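Local coordinates for protein afamin (Homo sapiens, PDB 6FAK) that carries hydrophobic molecules in body fluids, binding vitamin E and keeping lipidated Wnt proteins soluble and active, at residues I18-F30 against M42-D54. Sequence-based numbering, arbitrary orientation.
Sequences IEDNIEYITIIAF and MEKLVKDMVEYKD
Met-42 lays its terminal methyl over one face of the Phe-30 ring, CE standing 3.7 Å from the ring centroid and shifted toward the rim on the CD2 side. This is a CH-pi contact within a Met-aromatic pair, since SD follows obliquely. The bends at chi2 (-73°) and chi3 (127°) fold the methionine back onto the ring. Leu-45 meets the same ring from an oblique direction, its CD2 3.5 Å from Phe-30 CD2, and the loop residue Ala-37 touches both Phe-30 and Met-42. Next along, Thr-26 faces the second helix with both branches: CG2 presses against Leu-45 CG at 3.5 Å, while OG1 lies against Met-49 CB and CG. In this apolar setting the hydroxyl is satisfied by its own helix, giving a 2.6 Å hydrogen bond from OG1 to Ile-22 O, which also accepts from the backbone N of Thr-26. An alanine here is likely to open a gap beside Leu-45 and leave Ile-22 O with one donor fewer. Segments 22-30 and 42-54, on consecutive helices in the first domain of this predominantly helical albumin fold, run at 128° to each other with axes 9.2 Å apart at closest, and no hydrogen bond passes between them. Helix 69-78 backs Leu-45, whereas helix 134-148 meets Met-42. Toward Lys-53 the packing thins and becomes partly exposed. Ile-22 CG2 touches Val-50 CG2 at 3.9 Å. Glu-19, from the end of helix 13-20 across the break at Asn-21, meets Lys-53 at about a right angle. Lys-53 CD comes 3.8 Å from Glu-19 CG. Their charges stay apart; the carboxylate instead makes a salt bridge with Lys-16. Glu-23 crosses Val-46 obliquely, its CG and OE2 both against Val-46 CG1, and its OE1 accepts a hydrogen bond from Asn-139 ND2.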
# COMPACT_ATOMS: atom_id res chain seq x y z
N ILE A 18 7.46 -24.30 -4.27
CA ILE A 18 7.51 -24.10 -2.80
C ILE A 18 8.59 -24.94 -2.13
O ILE A 18 9.36 -24.42 -1.30
CB ILE A 18 6.15 -24.40 -2.14
CG1 ILE A 18 5.16 -23.29 -2.51
CG2 ILE A 18 6.27 -24.46 -0.62
CD1 ILE A 18 3.72 -23.70 -2.30
N GLU A 19 8.64 -26.23 -2.49
CA GLU A 19 9.70 -27.14 -2.00
C GLU A 19 11.09 -26.61 -2.34
O GLU A 19 11.96 -26.55 -1.48
CB GLU A 19 9.54 -28.53 -2.62
CG GLU A 19 8.43 -29.39 -2.05
CD GLU A 19 8.34 -30.76 -2.72
OE1 GLU A 19 9.03 -30.98 -3.76
OE2 GLU A 19 7.60 -31.63 -2.21
N ASP A 20 11.27 -26.24 -3.60
CA ASP A 20 12.51 -25.63 -4.08
C ASP A 20 12.91 -24.36 -3.36
O ASP A 20 14.09 -24.19 -3.08
CB ASP A 20 12.41 -25.30 -5.58
CG ASP A 20 12.66 -26.51 -6.47
OD1 ASP A 20 12.82 -27.64 -5.94
OD2 ASP A 20 12.70 -26.32 -7.72
N ASN A 21 11.94 -23.47 -3.06
CA ASN A 21 12.23 -22.15 -2.45
C ASN A 21 11.95 -22.07 -0.92
O ASN A 21 11.83 -21.00 -0.37
CB ASN A 21 11.46 -21.06 -3.21
CG ASN A 21 11.93 -20.92 -4.65
OD1 ASN A 21 13.00 -20.35 -4.91
ND2 ASN A 21 11.15 -21.45 -5.59
N ILE A 22 11.88 -23.22 -0.27
CA ILE A 22 11.51 -23.35 1.14
C ILE A 22 12.36 -22.51 2.11
O ILE A 22 11.84 -22.02 3.13
CB ILE A 22 11.54 -24.84 1.55
CG1 ILE A 22 10.80 -25.07 2.88
CG2 ILE A 22 12.98 -25.35 1.64
CD1 ILE A 22 9.32 -24.77 2.82
N GLU A 23 13.63 -22.34 1.78
CA GLU A 23 14.54 -21.53 2.56
C GLU A 23 14.10 -20.06 2.50
O GLU A 23 13.89 -19.42 3.54
CB GLU A 23 16.00 -21.73 2.09
CG GLU A 23 17.02 -20.76 2.72
CD GLU A 23 18.48 -21.14 2.44
OE1 GLU A 23 18.98 -20.86 1.32
OE2 GLU A 23 19.14 -21.68 3.35
N TYR A 24 13.90 -19.55 1.29
CA TYR A 24 13.48 -18.18 1.07
C TYR A 24 12.09 -17.85 1.68
O TYR A 24 11.89 -16.80 2.28
CB TYR A 24 13.48 -17.86 -0.44
CG TYR A 24 14.81 -18.15 -1.11
CD1 TYR A 24 15.96 -17.44 -0.77
CD2 TYR A 24 14.92 -19.16 -2.09
CE1 TYR A 24 17.19 -17.72 -1.38
CE2 TYR A 24 16.13 -19.43 -2.71
CZ TYR A 24 17.26 -18.70 -2.36
OH TYR A 24 18.47 -18.98 -2.97
N ILE A 25 11.16 -18.76 1.47
CA ILE A 25 9.81 -18.71 2.00
C ILE A 25 9.80 -18.64 3.53
O ILE A 25 9.04 -17.85 4.13
CB ILE A 25 9.02 -19.95 1.50
CG1 ILE A 25 8.73 -19.79 -0.00
CG2 ILE A 25 7.75 -20.19 2.27
CD1 ILE A 25 8.19 -21.07 -0.61
N THR A 26 10.61 -19.47 4.16
CA THR A 26 10.66 -19.52 5.60
C THR A 26 11.20 -18.20 6.23
O THR A 26 10.69 -17.73 7.26
CB THR A 26 11.53 -20.72 6.07
OG1 THR A 26 10.93 -21.94 5.61
CG2 THR A 26 11.59 -20.78 7.57
N ILE A 27 12.25 -17.67 5.62
CA ILE A 27 12.86 -16.39 6.01
C ILE A 27 11.82 -15.28 5.93
O ILE A 27 11.66 -14.49 6.88
CB ILE A 27 14.10 -16.09 5.15
CG1 ILE A 27 15.23 -16.99 5.58
CG2 ILE A 27 14.53 -14.63 5.28
CD1 ILE A 27 16.46 -16.93 4.67
N ILE A 28 11.10 -15.24 4.79
CA ILE A 28 10.09 -14.19 4.61
C ILE A 28 9.05 -14.29 5.75
O ILE A 28 8.79 -13.31 6.43
CB ILE A 28 9.34 -14.30 3.28
CG1 ILE A 28 10.28 -13.97 2.10
CG2 ILE A 28 8.15 -13.34 3.25
CD1 ILE A 28 9.68 -14.13 0.72
N ALA A 29 8.50 -15.48 5.97
CA ALA A 29 7.45 -15.65 7.01
C ALA A 29 7.95 -15.24 8.42
O ALA A 29 7.28 -14.52 9.15
CB ALA A 29 6.98 -17.09 7.04
N PHE A 30 9.11 -15.77 8.79
CA PHE A 30 9.68 -15.57 10.10
C PHE A 30 10.01 -14.11 10.32
O PHE A 30 9.58 -13.54 11.33
CB PHE A 30 10.91 -16.45 10.29
CG PHE A 30 11.41 -16.57 11.72
CD1 PHE A 30 10.73 -16.08 12.81
CD2 PHE A 30 12.59 -17.23 11.94
CE1 PHE A 30 11.21 -16.25 14.11
CE2 PHE A 30 13.13 -17.37 13.23
CZ PHE A 30 12.42 -16.90 14.33
N MET A 42 16.90 -17.03 12.06
CA MET A 42 16.29 -17.44 10.80
C MET A 42 16.78 -18.83 10.34
O MET A 42 15.98 -19.69 9.99
CB MET A 42 16.56 -16.42 9.67
CG MET A 42 16.04 -15.01 9.83
SD MET A 42 14.26 -14.95 9.63
CE MET A 42 13.78 -14.13 11.13
N GLU A 43 18.10 -19.01 10.37
CA GLU A 43 18.79 -20.24 9.96
C GLU A 43 18.29 -21.48 10.70
O GLU A 43 18.07 -22.53 10.09
CB GLU A 43 20.31 -20.07 10.15
CG GLU A 43 20.99 -19.03 9.23
CD GLU A 43 22.47 -18.79 9.57
OE1 GLU A 43 22.84 -18.68 10.77
OE2 GLU A 43 23.28 -18.68 8.63
N LYS A 44 18.04 -21.34 12.00
CA LYS A 44 17.52 -22.44 12.79
C LYS A 44 16.10 -22.84 12.37
O LYS A 44 15.81 -24.04 12.29
CB LYS A 44 17.54 -22.09 14.26
CG LYS A 44 18.95 -21.86 14.82
CD LYS A 44 18.99 -21.94 16.35
CE LYS A 44 18.45 -20.68 17.00
NZ LYS A 44 19.46 -19.57 17.00
N LEU A 45 15.22 -21.86 12.08
CA LEU A 45 13.90 -22.21 11.52
C LEU A 45 14.01 -22.86 10.13
O LEU A 45 13.27 -23.81 9.82
CB LEU A 45 12.94 -21.02 11.48
CG LEU A 45 11.48 -21.30 11.04
CD1 LEU A 45 10.74 -22.27 11.95
CD2 LEU A 45 10.69 -20.00 10.98
N VAL A 46 14.90 -22.33 9.29
CA VAL A 46 15.11 -22.93 7.95
C VAL A 46 15.33 -24.45 8.08
O VAL A 46 14.63 -25.24 7.43
CB VAL A 46 16.23 -22.21 7.16
CG1 VAL A 46 16.60 -22.97 5.90
CG2 VAL A 46 15.76 -20.81 6.76
N LYS A 47 16.24 -24.85 8.98
CA LYS A 47 16.56 -26.28 9.17
C LYS A 47 15.31 -27.07 9.59
O LYS A 47 15.04 -28.12 9.01
CB LYS A 47 17.68 -26.49 10.21
CG LYS A 47 19.01 -25.80 9.96
CD LYS A 47 19.70 -26.22 8.66
CE LYS A 47 19.43 -25.28 7.48
NZ LYS A 47 19.77 -23.85 7.74
N ASP A 48 14.53 -26.52 10.52
CA ASP A 48 13.25 -27.15 10.92
C ASP A 48 12.24 -27.35 9.79
O ASP A 48 11.58 -28.39 9.75
CB ASP A 48 12.56 -26.37 12.03
CG ASP A 48 13.32 -26.41 13.34
OD1 ASP A 48 14.31 -27.17 13.44
OD2 ASP A 48 12.89 -25.71 14.29
N MET A 49 12.08 -26.37 8.92
CA MET A 49 11.12 -26.49 7.81
C MET A 49 11.61 -27.39 6.65
O MET A 49 10.81 -28.10 6.04
CB MET A 49 10.73 -25.10 7.29
CG MET A 49 10.04 -24.24 8.32
SD MET A 49 8.44 -24.88 8.87
CE MET A 49 7.56 -24.94 7.31
N VAL A 50 12.91 -27.34 6.33
CA VAL A 50 13.50 -28.30 5.42
C VAL A 50 13.20 -29.72 5.93
O VAL A 50 12.65 -30.55 5.20
CB VAL A 50 15.03 -28.07 5.24
CG1 VAL A 50 15.70 -29.27 4.58
CG2 VAL A 50 15.30 -26.80 4.44
N GLU A 51 13.51 -29.98 7.20
CA GLU A 51 13.25 -31.30 7.79
C GLU A 51 11.76 -31.70 7.67
O GLU A 51 11.47 -32.81 7.24
CB GLU A 51 13.76 -31.39 9.23
CG GLU A 51 15.29 -31.38 9.30
CD GLU A 51 15.84 -31.32 10.71
OE1 GLU A 51 15.53 -32.22 11.51
OE2 GLU A 51 16.61 -30.38 11.01
N TYR A 52 10.84 -30.78 7.98
CA TYR A 52 9.39 -31.06 7.88
C TYR A 52 8.98 -31.41 6.44
O TYR A 52 8.19 -32.35 6.22
CB TYR A 52 8.54 -29.89 8.41
CG TYR A 52 7.10 -29.84 7.90
CD1 TYR A 52 6.06 -30.47 8.59
CD2 TYR A 52 6.78 -29.14 6.75
CE1 TYR A 52 4.75 -30.41 8.13
CE2 TYR A 52 5.48 -29.08 6.28
CZ TYR A 52 4.48 -29.71 6.97
OH TYR A 52 3.20 -29.61 6.47
N LYS A 53 9.52 -30.64 5.50
CA LYS A 53 9.36 -30.88 4.06
C LYS A 53 9.85 -32.29 3.66
O LYS A 53 9.11 -33.00 2.98
CB LYS A 53 10.12 -29.81 3.26
CG LYS A 53 9.73 -29.73 1.79
CD LYS A 53 10.66 -30.51 0.88
CE LYS A 53 11.81 -29.66 0.36
NZ LYS A 53 12.73 -29.24 1.44
N ASP A 54 11.04 -32.69 4.12
CA ASP A 54 11.59 -34.05 3.84
C ASP A 54 10.72 -35.15 4.44
O ASP A 54 10.50 -36.18 3.80
CB ASP A 54 13.04 -34.22 4.36
CG ASP A 54 14.06 -33.32 3.67
OD1 ASP A 54 13.88 -32.96 2.48
OD2 ASP A 54 15.06 -32.96 4.31